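Local coordinates for protein pyruvate kinase (Pseudomonas aeruginosa, PDB 6QXL) that probably catalyses the last step of glycolysis, passing the phosphate of phosphoenolpyruvate to ADP to give pyruvate and ATP, and binds glucose-6-phosphate in an allosteric pocket, at residues Phe195-Asp198 with Ala199-Glu203; His39-Pro42 with Asp43-Arg46. One frame throughout, in Å; residues are numbered along the deposited sequence.

Contact 1: residues Phe195-Asp198 with Ala199-Glu203; sequences FPRD and AKDME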
ATOM      1  N   PHE A 195     -31.876  12.498  19.225  1.00 43.75           N
ATOM      2  CA  PHE A 195     -31.287  12.027  20.495  1.00 51.96           C
ATOM      3  C   PHE A 195     -31.395  10.544  20.744  1.00 51.39           C
ATOM      4  O   PHE A 195     -31.510  10.135  21.883  1.00 49.05           O
ATOM      5  CB  PHE A 195     -31.898  12.803  21.741  1.00 58.82           C
ATOM      6  CG  PHE A 195     -31.544  14.234  21.824  1.00 56.19           C
ATOM      7  CD1 PHE A 195     -30.306  14.722  22.158  1.00 53.86           C
ATOM      8  CD2 PHE A 195     -32.492  15.196  21.354  1.00 58.37           C
ATOM      9  CE1 PHE A 195     -30.014  16.112  22.091  1.00 56.94           C
ATOM     10  CE2 PHE A 195     -32.223  16.564  21.306  1.00 55.90           C
ATOM     11  CZ  PHE A 195     -31.015  16.982  21.717  1.00 57.89           C
ATOM     12  N   PRO A 196     -31.356   9.686  19.713  1.00 48.48           N
ATOM     13  CA  PRO A 196     -31.324   8.265  20.036  1.00 47.58           C
ATOM     14  C   PRO A 196     -29.998   7.876  20.653  1.00 45.38           C
ATOM     15  O   PRO A 196     -28.962   8.465  20.345  1.00 52.89           O
ATOM     16  CB  PRO A 196     -31.496   7.594  18.669  1.00 46.31           C
ATOM     17  CG  PRO A 196     -30.931   8.551  17.723  1.00 48.07           C
ATOM     18  CD  PRO A 196     -31.208   9.905  18.259  1.00 48.72           C
ATOM     19  N   ARG A 197     -30.022   6.885  21.542  1.00 46.79           N
ATOM     20  CA  ARG A 197     -28.833   6.391  22.220  1.00 49.97           C
ATOM     21  C   ARG A 197     -28.424   5.014  21.739  1.00 56.33           C
ATOM     22  O   ARG A 197     -27.213   4.743  21.796  1.00 62.02           O
ATOM     23  CB  ARG A 197     -29.079   6.376  23.719  1.00 50.08           C
ATOM     24  CG  ARG A 197     -28.978   7.881  24.195  1.00 57.05           C
ATOM     25  CD  ARG A 197     -29.102   8.061  25.701  1.00 62.94           C
ATOM     26  NE  ARG A 197     -28.525   9.316  26.199  1.00 68.30           N
ATOM     27  CZ  ARG A 197     -29.062  10.142  27.133  1.00 65.67           C
ATOM     28  NH1 ARG A 197     -30.277   9.903  27.586  1.00 62.94           N
ATOM     29  NH2 ARG A 197     -28.419  11.245  27.504  1.00 68.07           N
ATOM     30  N   ASP A 198     -29.334   4.183  21.284  1.00 56.35           N
ATOM     31  CA  ASP A 198     -28.931   2.856  20.796  1.00 62.44           C
ATOM     32  C   ASP A 198     -29.969   2.318  19.846  1.00 61.80           C
ATOM     33  O   ASP A 198     -31.001   2.925  19.640  1.00 59.02           O
ATOM     34  CB  ASP A 198     -28.722   1.872  21.970  1.00 68.99           C
ATOM     35  CG  ASP A 198     -29.909   1.788  22.884  1.00 76.67           C
ATOM     36  OD1 ASP A 198     -31.051   2.028  22.491  1.00 89.12           O
ATOM     37  OD2 ASP A 198     -29.658   1.427  24.036  1.00 84.30           O
ATOM     38  N   ALA A 199     -29.669   1.180  19.255  1.00 60.39           N
ATOM     39  CA  ALA A 199     -30.564   0.546  18.292  1.00 63.92           C
ATOM     40  C   ALA A 199     -32.000   0.418  18.794  1.00 60.65           C
ATOM     41  O   ALA A 199     -32.916   0.537  17.970  1.00 55.68           O
ATOM     42  CB  ALA A 199     -30.018  -0.824  17.874  1.00 69.11           C
ATOM     43  N   LYS A 200     -32.207   0.217  20.090  1.00 63.98           N
ATOM     44  CA  LYS A 200     -33.578   0.072  20.615  1.00 64.22           C
ATOM     45  C   LYS A 200     -34.445   1.298  20.293  1.00 62.74           C
ATOM     46  O   LYS A 200     -35.580   1.171  19.851  1.00 61.64           O
ATOM     47  CB  LYS A 200     -33.598  -0.200  22.122  1.00 65.26           C
ATOM     48  CG  LYS A 200     -32.860  -1.431  22.596  1.00 74.32           C
ATOM     49  CD  LYS A 200     -32.629  -1.422  24.115  1.00 80.24           C
ATOM     50  CE  LYS A 200     -31.671  -2.518  24.627  1.00 81.00           C
ATOM     51  NZ  LYS A 200     -32.259  -3.889  24.558  1.00 79.92           N
ATOM     52  N   ASP A 201     -33.896   2.471  20.473  1.00 58.79           N
ATOM     53  CA  ASP A 201     -34.609   3.731  20.233  1.00 53.74           C
ATOM     54  C   ASP A 201     -35.064   3.823  18.777  1.00 53.11           C
ATOM     55  O   ASP A 201     -36.191   4.273  18.493  1.00 54.28           O
ATOM     56  CB  ASP A 201     -33.772   4.930  20.609  1.00 52.36           C
ATOM     57  CG  ASP A 201     -33.349   4.934  22.088  1.00 52.02           C
ATOM     58  OD1 ASP A 201     -34.078   4.293  22.897  1.00 49.98           O
ATOM     59  OD2 ASP A 201     -32.361   5.574  22.467  1.00 46.81           O
ATOM     60  N   MET A 202     -34.216   3.361  17.856  1.00 51.14           N
ATOM     61  CA  MET A 202     -34.563   3.374  16.446  1.00 49.77           C
ATOM     62  C   MET A 202     -35.566   2.283  16.079  1.00 51.12           C
ATOM     63  O   MET A 202     -36.416   2.499  15.212  1.00 44.15           O
ATOM     64  CB  MET A 202     -33.311   3.217  15.567  1.00 49.57           C
ATOM     65  CG  MET A 202     -32.316   4.372  15.611  1.00 51.24           C
ATOM     66  SD  MET A 202     -32.992   6.007  15.335  1.00 47.54           S
ATOM     67  CE  MET A 202     -33.507   5.844  13.620  1.00 46.05           C
ATOM     68  N   GLU A 203     -35.450   1.115  16.712  1.00 56.89           N
ATOM     69  CA  GLU A 203     -36.411   0.031  16.465  1.00 58.03           C
ATOM     70  C   GLU A 203     -37.811   0.424  16.939  1.00 58.52           C
ATOM     71  O   GLU A 203     -38.797   0.157  16.249  1.00 67.28           O
ATOM     72  CB  GLU A 203     -35.964  -1.251  17.139  1.00 60.55           C
ATOM     73  CG  GLU A 203     -34.851  -1.958  16.396  1.00 66.76           C
ATOM     74  CD  GLU A 203     -33.937  -2.778  17.310  1.00 71.31           C
ATOM     75  OE1 GLU A 203     -34.177  -2.903  18.530  1.00 66.13           O
ATOM     76  OE2 GLU A 203     -32.925  -3.312  16.803  1.00 74.37           O
TER
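With CG of Asp-201 turned beside its own backbone N (chi1 -59°), the carboxylate leans back from the first turn of the helix over the loop before it. There OD2 accepts a nearly straight hydrogen bond from Arg-197 N, 2.8 Å long, through its anti lone pair. The CB atoms of Asp-201 and Pro-196 lie 4.0 Å apart, so the same side chain also packs on the proline. Met-202 is bent at chi2 and chi3 (-51° and -66°), and its SD comes within 4.0 Å of Pro-196 CB. Asp-198 holds the N-cap position. Its carbonyl O takes a weak bond from Asp-201 N at 3.0 Å. Its carboxylate lies by Lys-200, with OD1 3.4 Å from Lys-200 CB. Asp-198 OD1 is also 3.8 Å from Asp-201 OD2; the nearby helix N terminus probably eases this crowding of like charge. The guanidinium of Arg-197 is held outside this turn, where NE forms a salt bridge with Glu-226. The turn joins barrel strand 190-193 to helix 199-211. Pro-196 and Met-202 both lie on Leu-237 of helix 231-239, and Met-202 reaches Leu-218 and Ala-220 on the next barrel strand, 217-222.

Contact 2: residues His39-Pro42 with Asp43-Arg46; sequences HGTP and DEHR
Glu-44 OE1 is gripped twice by Thr-41. OE1 receives the backbone N-H of Thr-41 on its anti lone pair, with Thr-41 N 2.8 Å from Glu-44 OE1. The hydroxyl OG1 of Thr-41 adds a weak bond to the same oxygen at 3.2 Å. Thr-41 answers across the turn, because OG1 accepts from Glu-44 N, also at 3.2 Å. This needs the hydroxyl placed between the backbone N and the carbonyl carbon of Thr-41 (chi1 63°), from where it faces the helix end. CG of Glu-44 passes close to OG1, and the glutamate chain runs on extended to bring its carboxylate back to Thr-41 N. The reciprocal pair is a capping box, with Thr-41 as the N-cap of helix 42-58. It satisfies two backbone N-H groups, those of Thr-41 and Glu-44. The regular helical bonds begin here. His-45 N donates to Thr-41 O, and Arg-46 N to Pro-42 O at 3.0 Å. The imidazole of His-45 turns back to the loop, where His-39 O lies at its edge near the ring plane. His-45 NE2 makes a weak bond to that oxygen, 3.0 Å long and bent to 126°. The same ring meets Phe-37 edge-to-face. Arg-46 extends along the first turn and places NH1 3.8 Å from Pro-42 CB. NH1 forms a long salt bridge with Asp-43 OD1 at 3.4 Å, in which the hydrogen bond is weak, while NH2 forms a salt bridge with Asp-185. Pro-42 and Arg-46 both touch Leu-182 of helix 174-185.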
ATOM      1  N   HIS A  39     -40.930  23.261  15.410  1.00 64.80           N
ATOM      2  CA  HIS A  39     -41.675  24.489  15.213  1.00 64.52           C
ATOM      3  C   HIS A  39     -42.736  24.295  14.147  1.00 65.21           C
ATOM      4  O   HIS A  39     -42.717  23.333  13.394  1.00 61.90           O
ATOM      5  CB  HIS A  39     -40.764  25.668  14.855  1.00 60.60           C
ATOM      6  CG  HIS A  39     -39.542  25.776  15.719  1.00 67.92           C
ATOM      7  ND1 HIS A  39     -39.580  26.215  17.028  1.00 67.22           N
ATOM      8  CD2 HIS A  39     -38.253  25.438  15.471  1.00 69.42           C
ATOM      9  CE1 HIS A  39     -38.359  26.196  17.533  1.00 66.21           C
ATOM     10  NE2 HIS A  39     -37.545  25.680  16.626  1.00 68.20           N
ATOM     11  N   GLY A  40     -43.693  25.212  14.115  1.00 65.92           N
ATOM     12  CA  GLY A  40     -44.775  25.199  13.149  1.00 59.65           C
ATOM     13  C   GLY A  40     -45.939  24.299  13.529  1.00 61.73           C
ATOM     14  O   GLY A  40     -45.825  23.410  14.371  1.00 52.47           O
ATOM     15  N   THR A  41     -47.068  24.546  12.883  1.00 69.59           N
ATOM     16  CA  THR A  41     -48.282  23.778  13.077  1.00 68.34           C
ATOM     17  C   THR A  41     -48.376  22.690  12.004  1.00 63.53           C
ATOM     18  O   THR A  41     -47.840  22.850  10.889  1.00 61.12           O
ATOM     19  CB  THR A  41     -49.516  24.683  12.933  1.00 70.75           C
ATOM     20  OG1 THR A  41     -49.564  25.190  11.592  1.00 70.33           O
ATOM     21  CG2 THR A  41     -49.437  25.794  13.963  1.00 73.30           C
ATOM     22  N   PRO A  42     -49.110  21.611  12.310  1.00 59.98           N
ATOM     23  CA  PRO A  42     -49.347  20.589  11.303  1.00 61.53           C
ATOM     24  C   PRO A  42     -49.763  21.106   9.919  1.00 61.76           C
ATOM     25  O   PRO A  42     -49.281  20.589   8.915  1.00 72.25           O
ATOM     26  CB  PRO A  42     -50.434  19.731  11.936  1.00 57.74           C
ATOM     27  CG  PRO A  42     -50.159  19.808  13.391  1.00 56.10           C
ATOM     28  CD  PRO A  42     -49.572  21.170  13.634  1.00 61.10           C
ATOM     29  N   ASP A  43     -50.606  22.127   9.867  1.00 62.95           N
ATOM     30  CA  ASP A  43     -51.064  22.625   8.568  1.00 68.34           C
ATOM     31  C   ASP A  43     -50.014  23.437   7.852  1.00 61.92           C
ATOM     32  O   ASP A  43     -49.953  23.412   6.615  1.00 72.67           O
ATOM     33  CB  ASP A  43     -52.395  23.369   8.672  1.00 76.48           C
ATOM     34  CG  ASP A  43     -53.554  22.453   9.113  1.00 86.19           C
ATOM     35  OD1 ASP A  43     -53.561  21.198   8.901  1.00 84.87           O
ATOM     36  OD2 ASP A  43     -54.453  22.983   9.774  1.00 91.63           O
ATOM     37  N   GLU A  44     -49.161  24.113   8.599  1.00 62.64           N
ATOM     38  CA  GLU A  44     -48.004  24.805   7.998  1.00 75.69           C
ATOM     39  C   GLU A  44     -47.089  23.805   7.281  1.00 76.30           C
ATOM     40  O   GLU A  44     -46.609  24.064   6.161  1.00 58.00           O
ATOM     41  CB  GLU A  44     -47.213  25.609   9.039  1.00 80.63           C
ATOM     42  CG  GLU A  44     -47.863  26.973   9.357  1.00 76.71           C
ATOM     43  CD  GLU A  44     -47.291  27.703  10.565  1.00 79.37           C
ATOM     44  OE1 GLU A  44     -46.926  27.007  11.564  1.00 75.31           O
ATOM     45  OE2 GLU A  44     -47.247  28.949  10.552  1.00 82.14           O
ATOM     46  N   HIS A  45     -46.874  22.653   7.910  1.00 79.64           N
ATOM     47  CA  HIS A  45     -46.053  21.621   7.298  1.00 78.11           C
ATOM     48  C   HIS A  45     -46.748  21.043   6.068  1.00 79.81           C
ATOM     49  O   HIS A  45     -46.134  20.935   4.998  1.00 81.25           O
ATOM     50  CB  HIS A  45     -45.696  20.529   8.307  1.00 73.64           C
ATOM     51  CG  HIS A  45     -44.832  21.023   9.431  1.00 66.00           C
ATOM     52  ND1 HIS A  45     -43.674  21.769   9.230  1.00 59.93           N
ATOM     53  CD2 HIS A  45     -44.987  20.900  10.773  1.00 60.15           C
ATOM     54  CE1 HIS A  45     -43.164  22.065  10.407  1.00 61.77           C
ATOM     55  NE2 HIS A  45     -43.944  21.559  11.357  1.00 61.69           N
ATOM     56  N   ARG A  46     -48.024  20.692   6.207  1.00 65.75           N
ATOM     57  CA  ARG A  46     -48.783  20.158   5.072  1.00 60.31           C
ATOM     58  C   ARG A  46     -48.745  21.082   3.864  1.00 61.04           C
ATOM     59  O   ARG A  46     -48.576  20.624   2.739  1.00 68.67           O
ATOM     60  CB  ARG A  46     -50.221  19.921   5.468  1.00 56.27           C
ATOM     61  CG  ARG A  46     -50.407  18.733   6.343  1.00 56.24           C
ATOM     62  CD  ARG A  46     -51.895  18.401   6.384  1.00 59.00           C
ATOM     63  NE  ARG A  46     -52.135  17.106   7.027  1.00 60.58           N
ATOM     64  CZ  ARG A  46     -52.408  16.937   8.318  1.00 64.87           C
ATOM     65  NH1 ARG A  46     -52.414  17.984   9.187  1.00 72.53           N
ATOM     66  NH2 ARG A  46     -52.595  15.698   8.773  1.00 69.25           N
TER

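From the N terminus, contact 2 comes first. It closes the short loop after barrel strand 32-36 and starts helix 42-58. Contact 1 follows much later, after strand 190-193, and starts helix 199-211. The two are in series and neither nest nor cross. Their centres are 26 Å apart and they do not touch. Each marks a beta-to-alpha turn of the same TIM barrel, where a strand gives way to its helix. Contact 2 ties its strand-helix unit to the helix leading into strand 190-193. Contact 1 ties the turn after that strand to the next helix on. The side chains of Pro-196 and His-39 are each about 9 Å from a bound malonate.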